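Local coordinates for protein nucleoporin nup120 (Schizosaccharomyces pombe, PDB 4GQ2) that serves as a structural constituent of the nuclear pore complex, whose nucleoporins can also act as docking partners for transiently associated transport factors, at residues 290-295 with 523-528; 299-304 with 345-350. All blocks are in the same frame, centred on the assembly; numbering follows the deposited sequence.

Contact 1: 290-295 with 523-528; sequences SDHTTN and INFDPS
His292 lays its imidazole against the base of Phe525, overlapping its CB atom and backbone carbonyl as well as one side of the phenyl ring. Phe525 O sits over one face of the imidazole, toward its rim, 3.5 Å from His292 CE1, while His292 NE2 lies 3.7 Å from Phe525 CB. The two rings meet only at a slant, His292 CD2 standing 3.8 Å from Phe525 CD2, with centroids 5.5 Å apart and planes at 48°. With CG of His292 anti to its carbonyl carbon (chi1 -59°), the ring reaches out of its loop to the strand end. Pro527, just past the strand, adds a looser touch, its CG 4.1 Å from His292 CB. The polar end of the histidine is tied by Gln351, whose OE1 is hydrogen-bonded to both His292 NE2 and Phe525 N; one side-chain oxygen thus joins the two segments. The histidine loop links strands 288-290 and 297-302, whereas Phe525 ends strand 520-525. Strand 346-354 touches both sides: Leu352 meets Asp291, Ser354 meets Thr293 and Ile353 meets Phe525.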
loop_
_atom_site.group_PDB
_atom_site.type_symbol
_atom_site.label_atom_id
_atom_site.label_comp_id
_atom_site.label_asym_id
_atom_site.label_seq_id
_atom_site.Cartn_x
_atom_site.Cartn_y
_atom_site.Cartn_z
ATOM N N SER A 290 19.015 35.306 -7.846
ATOM C CA SER A 290 19.415 36.003 -6.627
ATOM C C SER A 290 19.119 35.157 -5.397
ATOM O O SER A 290 18.262 34.272 -5.446
ATOM C CB SER A 290 18.721 37.361 -6.521
ATOM O OG SER A 290 17.394 37.239 -6.044
ATOM N N ASP A 291 19.830 35.424 -4.304
ATOM C CA ASP A 291 19.618 34.675 -3.072
ATOM C C ASP A 291 18.341 35.130 -2.378
ATOM O O ASP A 291 17.972 36.304 -2.439
ATOM C CB ASP A 291 20.835 34.744 -2.142
ATOM C CG ASP A 291 21.112 36.140 -1.637
ATOM O OD1 ASP A 291 21.275 37.054 -2.469
ATOM O OD2 ASP A 291 21.177 36.320 -0.401
ATOM N N HIS A 292 17.673 34.180 -1.729
ATOM C CA HIS A 292 16.319 34.379 -1.207
ATOM C C HIS A 292 16.279 35.088 0.118
ATOM O O HIS A 292 15.248 35.649 0.499
ATOM C CB HIS A 292 15.590 33.039 -1.109
ATOM C CG HIS A 292 15.477 32.308 -2.426
ATOM N ND1 HIS A 292 14.350 32.312 -3.162
ATOM C CD2 HIS A 292 16.405 31.541 -3.130
ATOM C CE1 HIS A 292 14.543 31.584 -4.279
ATOM N NE2 HIS A 292 15.801 31.113 -4.259
ATOM N N THR A 293 17.398 35.067 0.836
ATOM C CA THR A 293 17.468 35.676 2.163
ATOM C C THR A 293 17.600 37.203 2.077
ATOM O O THR A 293 16.668 37.927 2.420
ATOM C CB THR A 293 18.564 35.021 3.042
ATOM O OG1 THR A 293 19.036 35.957 4.019
ATOM C CG2 THR A 293 19.726 34.547 2.195
ATOM N N THR A 294 18.749 37.683 1.614
ATOM C CA THR A 294 18.946 39.108 1.384
ATOM C C THR A 294 19.124 39.332 -0.106
ATOM O O THR A 294 20.175 39.006 -0.657
ATOM C CB THR A 294 20.184 39.655 2.131
ATOM O OG1 THR A 294 21.340 38.876 1.790
ATOM C CG2 THR A 294 19.972 39.629 3.645
ATOM N N ASN A 295 18.092 39.864 -0.758
ATOM C CA ASN A 295 18.164 40.179 -2.183
ATOM C C ASN A 295 19.289 41.179 -2.410
ATOM O O ASN A 295 19.055 42.383 -2.494
ATOM C CB ASN A 295 16.834 40.741 -2.702
ATOM C CG ASN A 295 15.686 39.751 -2.588
ATOM O OD1 ASN A 295 15.887 38.535 -2.585
ATOM N ND2 ASN A 295 14.468 40.273 -2.505
ATOM N N ILE A 523 13.895 24.472 -10.734
ATOM C CA ILE A 523 14.093 24.230 -9.308
ATOM C C ILE A 523 13.811 25.522 -8.522
ATOM O O ILE A 523 13.975 26.627 -9.052
ATOM C CB ILE A 523 15.503 23.666 -8.978
ATOM C CG1 ILE A 523 16.611 24.694 -9.258
ATOM C CG2 ILE A 523 15.768 22.356 -9.721
ATOM C CD1 ILE A 523 17.921 24.373 -8.562
ATOM N N ASN A 524 13.356 25.383 -7.277
ATOM C CA ASN A 524 13.061 26.536 -6.428
ATOM C C ASN A 524 13.436 26.269 -4.991
ATOM O O ASN A 524 12.974 25.290 -4.398
ATOM C CB ASN A 524 11.574 26.895 -6.453
ATOM C CG ASN A 524 11.075 27.264 -7.828
ATOM O OD1 ASN A 524 10.484 26.434 -8.522
ATOM N ND2 ASN A 524 11.298 28.516 -8.229
ATOM N N PHE A 525 14.265 27.147 -4.430
ATOM C CA PHE A 525 14.548 27.116 -3.006
ATOM C C PHE A 525 13.392 27.798 -2.300
ATOM O O PHE A 525 12.958 28.877 -2.700
ATOM C CB PHE A 525 15.870 27.820 -2.685
ATOM C CG PHE A 525 16.227 27.805 -1.222
ATOM C CD1 PHE A 525 16.778 26.665 -0.634
ATOM C CD2 PHE A 525 16.026 28.932 -0.430
ATOM C CE1 PHE A 525 17.113 26.647 0.714
ATOM C CE2 PHE A 525 16.355 28.919 0.920
ATOM C CZ PHE A 525 16.898 27.775 1.490
ATOM N N ASP A 526 12.873 27.137 -1.274
ATOM C CA ASP A 526 11.835 27.706 -0.444
ATOM C C ASP A 526 12.498 28.077 0.871
ATOM O O ASP A 526 12.951 27.193 1.605
ATOM C CB ASP A 526 10.705 26.698 -0.226
ATOM C CG ASP A 526 9.557 27.259 0.601
ATOM O OD1 ASP A 526 9.553 28.465 0.915
ATOM O OD2 ASP A 526 8.639 26.484 0.936
ATOM N N PRO A 527 12.590 29.389 1.158
ATOM C CA PRO A 527 13.190 29.854 2.411
ATOM C C PRO A 527 12.251 29.676 3.601
ATOM O O PRO A 527 12.718 29.516 4.732
ATOM C CB PRO A 527 13.453 31.340 2.148
ATOM C CG PRO A 527 12.443 31.729 1.122
ATOM C CD PRO A 527 12.175 30.506 0.288
ATOM N N SER A 528 10.944 29.712 3.337
ATOM C CA SER A 528 9.915 29.495 4.353
ATOM C C SER A 528 10.097 28.128 5.009
ATOM O O SER A 528 10.168 28.024 6.234
ATOM C CB SER A 528 8.521 29.619 3.732
ATOM O OG SER A 528 7.513 29.216 4.639
#

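Contact 2: 299-304 with 345-350; sequences ALYYPD and WMLSDF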
loop_
_atom_site.group_PDB
_atom_site.type_symbol
_atom_site.label_atom_id
_atom_site.label_comp_id
_atom_site.label_asym_id
_atom_site.label_seq_id
_atom_site.Cartn_x
_atom_site.Cartn_y
_atom_site.Cartn_z
ATOM N N ALA A 299 23.884 35.382 -8.698
ATOM C CA ALA A 299 24.652 34.366 -9.389
ATOM C C ALA A 299 24.434 34.508 -10.890
ATOM O O ALA A 299 23.322 34.788 -11.343
ATOM C CB ALA A 299 24.267 32.979 -8.908
ATOM N N LEU A 300 25.508 34.319 -11.649
ATOM C CA LEU A 300 25.490 34.518 -13.091
ATOM C C LEU A 300 26.252 33.394 -13.780
ATOM O O LEU A 300 27.319 32.982 -13.316
ATOM C CB LEU A 300 26.070 35.897 -13.446
ATOM C CG LEU A 300 26.636 36.198 -14.843
ATOM C CD1 LEU A 300 25.579 36.115 -15.936
ATOM C CD2 LEU A 300 27.302 37.566 -14.848
ATOM N N TYR A 301 25.687 32.910 -14.885
ATOM C CA TYR A 301 26.212 31.754 -15.607
ATOM C C TYR A 301 26.911 32.132 -16.906
ATOM O O TYR A 301 26.408 32.960 -17.672
ATOM C CB TYR A 301 25.080 30.774 -15.920
ATOM C CG TYR A 301 25.512 29.537 -16.675
ATOM C CD1 TYR A 301 26.443 28.656 -16.128
ATOM C CD2 TYR A 301 24.970 29.229 -17.928
ATOM C CE1 TYR A 301 26.834 27.512 -16.807
ATOM C CE2 TYR A 301 25.351 28.077 -18.612
ATOM C CZ TYR A 301 26.283 27.228 -18.043
ATOM O OH TYR A 301 26.675 26.090 -18.699
ATOM N N TYR A 302 28.059 31.496 -17.140
ATOM C CA TYR A 302 28.841 31.667 -18.362
ATOM C C TYR A 302 28.973 30.322 -19.066
ATOM O O TYR A 302 29.622 29.414 -18.539
ATOM C CB TYR A 302 30.253 32.160 -18.043
ATOM C CG TYR A 302 30.377 33.594 -17.581
ATOM C CD1 TYR A 302 30.183 33.934 -16.241
ATOM C CD2 TYR A 302 30.740 34.608 -18.476
ATOM C CE1 TYR A 302 30.318 35.242 -15.807
ATOM C CE2 TYR A 302 30.880 35.921 -18.049
ATOM C CZ TYR A 302 30.668 36.231 -16.714
ATOM O OH TYR A 302 30.802 37.527 -16.272
ATOM N N PRO A 303 28.358 30.184 -20.251
ATOM C CA PRO A 303 28.557 28.981 -21.066
ATOM C C PRO A 303 30.014 28.809 -21.507
ATOM O O PRO A 303 30.731 29.798 -21.686
ATOM C CB PRO A 303 27.661 29.228 -22.281
ATOM C CG PRO A 303 26.607 30.163 -21.786
ATOM C CD PRO A 303 27.296 31.052 -20.790
ATOM N N ASP A 304 30.435 27.554 -21.656
ATOM C CA ASP A 304 31.791 27.196 -22.073
ATOM C C ASP A 304 31.720 26.162 -23.170
ATOM O O ASP A 304 30.660 25.914 -23.746
ATOM C CB ASP A 304 32.553 26.535 -20.919
ATOM C CG ASP A 304 33.165 27.524 -19.963
ATOM O OD1 ASP A 304 32.926 28.739 -20.098
ATOM O OD2 ASP A 304 33.885 27.064 -19.052
ATOM N N TRP A 345 25.118 17.827 -22.162
ATOM C CA TRP A 345 24.390 18.236 -20.963
ATOM C C TRP A 345 24.134 19.719 -21.003
ATOM O O TRP A 345 25.040 20.505 -21.303
ATOM C CB TRP A 345 25.186 17.912 -19.707
ATOM C CG TRP A 345 25.153 16.471 -19.258
ATOM C CD1 TRP A 345 26.112 15.488 -19.490
ATOM C CD2 TRP A 345 24.122 15.807 -18.442
ATOM N NE1 TRP A 345 25.752 14.301 -18.908
ATOM C CE2 TRP A 345 24.571 14.419 -18.264
ATOM C CE3 TRP A 345 22.915 16.202 -17.871
ATOM C CZ2 TRP A 345 23.827 13.491 -17.543
ATOM C CZ3 TRP A 345 22.175 15.256 -17.144
ATOM C CH2 TRP A 345 22.618 13.934 -16.991
ATOM N N MET A 346 22.901 20.114 -20.692
ATOM C CA MET A 346 22.516 21.527 -20.673
ATOM C C MET A 346 22.084 21.976 -19.287
ATOM O O MET A 346 21.466 21.221 -18.536
ATOM C CB MET A 346 21.380 21.804 -21.660
ATOM C CG MET A 346 21.778 21.755 -23.124
ATOM S SD MET A 346 20.493 22.431 -24.193
ATOM C CE MET A 346 21.005 21.781 -25.783
ATOM N N LEU A 347 22.409 23.219 -18.960
ATOM C CA LEU A 347 21.906 23.842 -17.753
ATOM C C LEU A 347 20.398 23.989 -17.875
ATOM O O LEU A 347 19.898 24.525 -18.865
ATOM C CB LEU A 347 22.549 25.217 -17.540
ATOM C CG LEU A 347 22.141 25.954 -16.268
ATOM C CD1 LEU A 347 22.516 25.117 -15.058
ATOM C CD2 LEU A 347 22.790 27.325 -16.182
ATOM N N SER A 348 19.679 23.494 -16.873
ATOM C CA SER A 348 18.237 23.677 -16.812
ATOM C C SER A 348 17.880 24.870 -15.927
ATOM O O SER A 348 17.049 25.696 -16.301
ATOM C CB SER A 348 17.552 22.408 -16.299
ATOM O OG SER A 348 16.227 22.683 -15.870
ATOM N N ASP A 349 18.516 24.955 -14.760
ATOM C CA ASP A 349 18.169 25.966 -13.775
ATOM C C ASP A 349 19.186 25.924 -12.643
ATOM O O ASP A 349 19.978 24.982 -12.551
ATOM C CB ASP A 349 16.759 25.699 -13.229
ATOM C CG ASP A 349 16.117 26.928 -12.608
ATOM O OD1 ASP A 349 16.769 27.992 -12.519
ATOM O OD2 ASP A 349 14.942 26.826 -12.201
ATOM N N PHE A 350 19.164 26.942 -11.783
ATOM C CA PHE A 350 20.023 26.965 -10.599
ATOM C C PHE A 350 19.498 27.946 -9.553
ATOM O O PHE A 350 18.738 28.859 -9.876
ATOM C CB PHE A 350 21.500 27.235 -10.972
ATOM C CG PHE A 350 21.750 28.590 -11.585
ATOM C CD1 PHE A 350 21.439 28.838 -12.914
ATOM C CD2 PHE A 350 22.324 29.610 -10.834
ATOM C CE1 PHE A 350 21.673 30.084 -13.479
ATOM C CE2 PHE A 350 22.562 30.858 -11.392
ATOM C CZ PHE A 350 22.237 31.094 -12.718
#
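Leu347 plants one methyl almost squarely on the ring of Tyr301, a CH-pi contact in which CD2 stands 3.5 Å from the ring centroid and 16° off its normal. The methyl lies a little toward the rim, nearest Tyr301 CD2 at 3.4 Å, and the two side chains slide past each other from opposite strands. The opposite face of the phenol is met by Pro303 N, from the residue just past the strand. Both CG atoms are anti to their backbone N (chi1 180° for Tyr301, -178° for Leu347), which extends each side chain toward the facing strand. Beyond the leucine, Phe350 meets Ala299 with its edge, CE2 lying 3.7 Å from Ala299 CB near the ring plane, and CE1 comes within 4.2 Å of Tyr301 CB. A classic beta bulge at Ser348 and Asp349 lets Leu347 and Phe350 face the same way. Tyr301 OH is hydrogen-bonded to His307 O, and Phe310 touches both aromatic rings. With an alanine at Tyr301, the Leu347 methyl would probably lose the face it rests on, and His307 O its phenolic mate. The axes of strands 299-302 and 346-350 come within 9.7 Å and run nearly antiparallel, yet the strands belong to different sheets: this is the face-to-face packing of adjacent blades in a beta-propeller.

Contact 2 is buried, all four of its touching residues being enclosed between two sheets, whereas contact 1 lies at the surface, where a loop meets a strand end. The centres are about 18 Å apart, and contact 2 is nested within the chain loop that contact 1 closes. On one side contact 1 uses strand 520-525 and contact 2 strand 346-354; on the other, both use the blade holding strands 288-290 and 297-302. Apolar and CH-pi packing makes up the buried contact; the surface one combines an oblique ring pair with hydrogen bonds to a glutamine. The contacts also touch directly: Ile523 N probably hydrogen-bonds Asp349 OD2 at 3.0 Å, and Ile523 CD1 packs on Phe350.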